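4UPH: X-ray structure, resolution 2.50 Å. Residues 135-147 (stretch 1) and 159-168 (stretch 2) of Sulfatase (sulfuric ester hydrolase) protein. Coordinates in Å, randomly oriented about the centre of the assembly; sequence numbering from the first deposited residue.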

# COMPACT_ATOMS: atom_id res chain seq x y z
N ASP A 135 -8.17 19.98 -23.51
CA ASP A 135 -8.01 21.02 -22.50
C ASP A 135 -9.11 20.71 -21.47
O ASP A 135 -10.22 21.26 -21.59
CB ASP A 135 -8.15 22.43 -23.08
CG ASP A 135 -8.07 23.55 -22.03
OD1 ASP A 135 -7.41 23.35 -20.97
OD2 ASP A 135 -8.70 24.62 -22.25
N PRO A 136 -8.87 19.77 -20.51
CA PRO A 136 -9.95 19.40 -19.55
C PRO A 136 -10.40 20.60 -18.72
O PRO A 136 -9.57 21.25 -18.09
CB PRO A 136 -9.36 18.23 -18.74
CG PRO A 136 -7.93 18.30 -18.96
CD PRO A 136 -7.62 19.04 -20.22
N THR A 137 -11.68 20.95 -18.85
CA THR A 137 -12.33 22.13 -18.27
C THR A 137 -13.32 21.75 -17.15
O THR A 137 -14.16 20.87 -17.34
CB THR A 137 -13.00 22.92 -19.40
OG1 THR A 137 -12.03 23.15 -20.42
CG2 THR A 137 -13.59 24.23 -18.95
N LEU A 138 -13.22 22.48 -16.02
CA LEU A 138 -14.03 22.24 -14.84
C LEU A 138 -15.14 23.29 -14.61
O LEU A 138 -14.91 24.49 -14.73
CB LEU A 138 -13.10 22.13 -13.59
CG LEU A 138 -13.75 21.85 -12.22
CD1 LEU A 138 -14.43 20.48 -12.18
CD2 LEU A 138 -12.75 21.99 -11.11
N PHE A 139 -16.33 22.80 -14.23
CA PHE A 139 -17.54 23.53 -13.85
C PHE A 139 -17.94 22.93 -12.51
O PHE A 139 -18.36 21.77 -12.46
CB PHE A 139 -18.67 23.31 -14.89
CG PHE A 139 -18.31 23.80 -16.27
CD1 PHE A 139 -17.58 22.99 -17.15
CD2 PHE A 139 -18.68 25.07 -16.69
CE1 PHE A 139 -17.22 23.45 -18.41
CE2 PHE A 139 -18.33 25.53 -17.96
CZ PHE A 139 -17.61 24.71 -18.81
N GLY A 140 -17.70 23.67 -11.43
CA GLY A 140 -17.97 23.20 -10.09
C GLY A 140 -16.71 22.96 -9.29
O GLY A 140 -15.89 23.86 -9.15
N TYR A 141 -16.55 21.74 -8.75
CA TYR A 141 -15.44 21.41 -7.84
C TYR A 141 -14.93 19.98 -7.95
O TYR A 141 -15.65 19.10 -8.42
CB TYR A 141 -15.90 21.66 -6.38
CG TYR A 141 -17.10 20.83 -5.97
CD1 TYR A 141 -18.40 21.25 -6.26
CD2 TYR A 141 -16.95 19.62 -5.30
CE1 TYR A 141 -19.51 20.48 -5.91
CE2 TYR A 141 -18.05 18.84 -4.94
CZ TYR A 141 -19.33 19.28 -5.24
OH TYR A 141 -20.42 18.52 -4.87
N THR A 142 -13.70 19.75 -7.45
CA THR A 142 -13.07 18.42 -7.41
C THR A 142 -12.79 18.00 -5.96
O THR A 142 -12.57 16.82 -5.71
CB THR A 142 -11.81 18.35 -8.29
OG1 THR A 142 -10.92 19.40 -7.95
CG2 THR A 142 -12.12 18.40 -9.77
N ASP A 143 -12.81 18.96 -5.03
CA ASP A 143 -12.50 18.77 -3.61
C ASP A 143 -11.15 18.05 -3.42
O ASP A 143 -11.04 17.08 -2.69
CB ASP A 143 -13.66 18.08 -2.84
CG ASP A 143 -14.84 18.97 -2.48
OD1 ASP A 143 -14.73 20.22 -2.66
OD2 ASP A 143 -15.87 18.44 -2.02
N THR A 144 -10.10 18.58 -4.07
CA THR A 144 -8.75 18.02 -3.99
C THR A 144 -7.90 18.81 -3.00
O THR A 144 -7.59 19.97 -3.28
CB THR A 144 -8.07 18.03 -5.39
OG1 THR A 144 -8.99 17.62 -6.39
CG2 THR A 144 -6.81 17.17 -5.46
N ALA A 145 -7.48 18.20 -1.89
CA ALA A 145 -6.53 18.91 -1.02
C ALA A 145 -5.19 18.71 -1.72
O ALA A 145 -4.84 17.56 -2.04
CB ALA A 145 -6.48 18.27 0.37
N PRO A 146 -4.46 19.81 -2.06
CA PRO A 146 -3.15 19.63 -2.73
C PRO A 146 -2.07 18.98 -1.86
O PRO A 146 -2.24 18.87 -0.64
CB PRO A 146 -2.75 21.06 -3.14
CG PRO A 146 -3.52 21.96 -2.25
CD PRO A 146 -4.74 21.24 -1.78
N ASP A 147 -0.97 18.53 -2.49
CA ASP A 147 0.19 17.97 -1.80
C ASP A 147 0.92 19.23 -1.23
O ASP A 147 1.34 20.10 -2.01
CB ASP A 147 1.07 17.24 -2.82
CG ASP A 147 2.24 16.48 -2.26
OD1 ASP A 147 2.67 16.77 -1.11
OD2 ASP A 147 2.78 15.65 -2.99
N THR A 159 -4.97 26.01 2.92
CA THR A 159 -5.98 26.27 3.94
C THR A 159 -7.30 25.53 3.71
O THR A 159 -8.23 25.72 4.51
CB THR A 159 -6.22 27.79 4.12
OG1 THR A 159 -6.71 28.33 2.90
CG2 THR A 159 -4.97 28.54 4.57
N THR A 160 -7.39 24.68 2.66
CA THR A 160 -8.63 24.00 2.31
C THR A 160 -8.42 22.69 1.50
O THR A 160 -7.42 22.52 0.81
CB THR A 160 -9.59 25.00 1.58
OG1 THR A 160 -10.86 24.39 1.36
CG2 THR A 160 -9.04 25.53 0.25
N TYR A 161 -9.44 21.82 1.56
CA TYR A 161 -9.50 20.59 0.78
C TYR A 161 -10.25 20.89 -0.49
O TYR A 161 -10.34 20.02 -1.32
CB TYR A 161 -10.20 19.46 1.57
CG TYR A 161 -11.69 19.63 1.75
CD1 TYR A 161 -12.21 20.43 2.76
CD2 TYR A 161 -12.59 18.94 0.94
CE1 TYR A 161 -13.59 20.58 2.94
CE2 TYR A 161 -13.97 19.09 1.09
CZ TYR A 161 -14.47 19.91 2.10
OH TYR A 161 -15.84 20.05 2.28
N GLU A 162 -10.82 22.09 -0.61
CA GLU A 162 -11.62 22.53 -1.77
C GLU A 162 -10.75 23.03 -2.94
O GLU A 162 -11.17 23.93 -3.69
CB GLU A 162 -12.61 23.62 -1.36
CG GLU A 162 -13.63 23.19 -0.31
CD GLU A 162 -14.74 24.21 -0.19
OE1 GLU A 162 -15.58 24.26 -1.12
OE2 GLU A 162 -14.73 25.02 0.77
N GLY A 163 -9.56 22.45 -3.08
CA GLY A 163 -8.68 22.80 -4.19
C GLY A 163 -9.13 22.14 -5.47
O GLY A 163 -9.98 21.23 -5.46
N VAL A 164 -8.55 22.61 -6.59
CA VAL A 164 -8.83 22.10 -7.94
C VAL A 164 -7.82 21.00 -8.26
O VAL A 164 -6.63 21.15 -7.99
CB VAL A 164 -8.78 23.25 -8.97
CG1 VAL A 164 -8.97 22.73 -10.41
CG2 VAL A 164 -9.80 24.34 -8.64
N LEU A 165 -8.31 19.87 -8.82
CA LEU A 165 -7.48 18.76 -9.21
C LEU A 165 -6.45 19.19 -10.29
O LEU A 165 -6.85 19.80 -11.29
CB LEU A 165 -8.35 17.61 -9.73
CG LEU A 165 -7.63 16.33 -10.18
CD1 LEU A 165 -7.29 15.46 -9.02
CD2 LEU A 165 -8.44 15.59 -11.23
N PRO A 166 -5.14 18.90 -10.09
CA PRO A 166 -4.14 19.22 -11.14
C PRO A 166 -4.52 18.63 -12.53
O PRO A 166 -4.94 17.47 -12.63
CB PRO A 166 -2.83 18.60 -10.59
CG PRO A 166 -3.05 18.46 -9.14
CD PRO A 166 -4.51 18.19 -8.95
N GLY A 167 -4.42 19.46 -13.55
CA GLY A 167 -4.76 19.13 -14.93
C GLY A 167 -5.96 19.87 -15.46
O GLY A 167 -6.05 20.12 -16.66
N PHE A 168 -6.92 20.23 -14.57
CA PHE A 168 -8.13 20.98 -14.94
C PHE A 168 -7.89 22.46 -15.09
O PHE A 168 -7.16 23.07 -14.32
CB PHE A 168 -9.24 20.78 -13.90
CG PHE A 168 -10.08 19.56 -14.11
CD1 PHE A 168 -10.79 19.37 -15.29
CD2 PHE A 168 -10.21 18.60 -13.11
CE1 PHE A 168 -11.57 18.23 -15.49
CE2 PHE A 168 -11.01 17.47 -13.29
CZ PHE A 168 -11.67 17.28 -14.49
O HOH W 1 -5.71 21.05 -5.44

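Contact between residues 135-147 and 159-168 of the sulfatase, which buries 701 Å² summed over both sides. Hydrogen bonds join the backbones where Thr 144 N donates to Gly 163 O (3.0 Å, N-H...O angle 161°), a nearly straight bond. Two residues earlier, the side chain of Thr 142, its CA-to-CB bond directed toward the second stretch, accepts from the backbone: Leu 165 N donates to Thr 142 OG1 (2.8 Å, 138°). Thr 142 OG1 also lies 3.1 Å from Thr 144 OG1, a hydrogen bond in which either hydroxyl could be the donor. Thr 144 OG1 approaches Leu 165 N at 3.4 Å, but the angle is too poor for a bond. A CA-H...O contact, from Phe 168 CA to Pro 136 O (3.5 Å, angle at H 144°), adds to these; the oxygen lies at the edge of the Phe 168 ring, near its plane.

A single water molecule bridges the stretches, donating to both Thr 144 O (3.1 Å) and Val 164 O (2.7 Å), so two carbonyls that cannot bond each other are joined through it.

Apolar packing centres on Phe 168, which, with 94 Å² covered, gives up the most surface in the contact. Its CD1 lies 3.9 Å from Pro 136 CB and 4.0 Å from Leu 138 CB, while its CE2 lies 3.8 Å from Thr 142 CG2. Leu 138 CD2 also meets Val 164 CG1 at 3.9 Å. Farther along, Ala 145 CB packs on Tyr 161 CB at 4.1 Å.

Some close approaches form no bond. Tyr 161 O lies 3.1 Å from Thr 144 N, again at a poor angle. Asp 143 OD1 and Glu 162 OE1, like charges, stand 4.4 Å apart; Glu 162 OE1 is hydrogen-bonded elsewhere in the structure.

An ideal CB on Gly 163 would fall 2.5 Å from Thr 144 O, a clash, so the bare backbone permits this close approach.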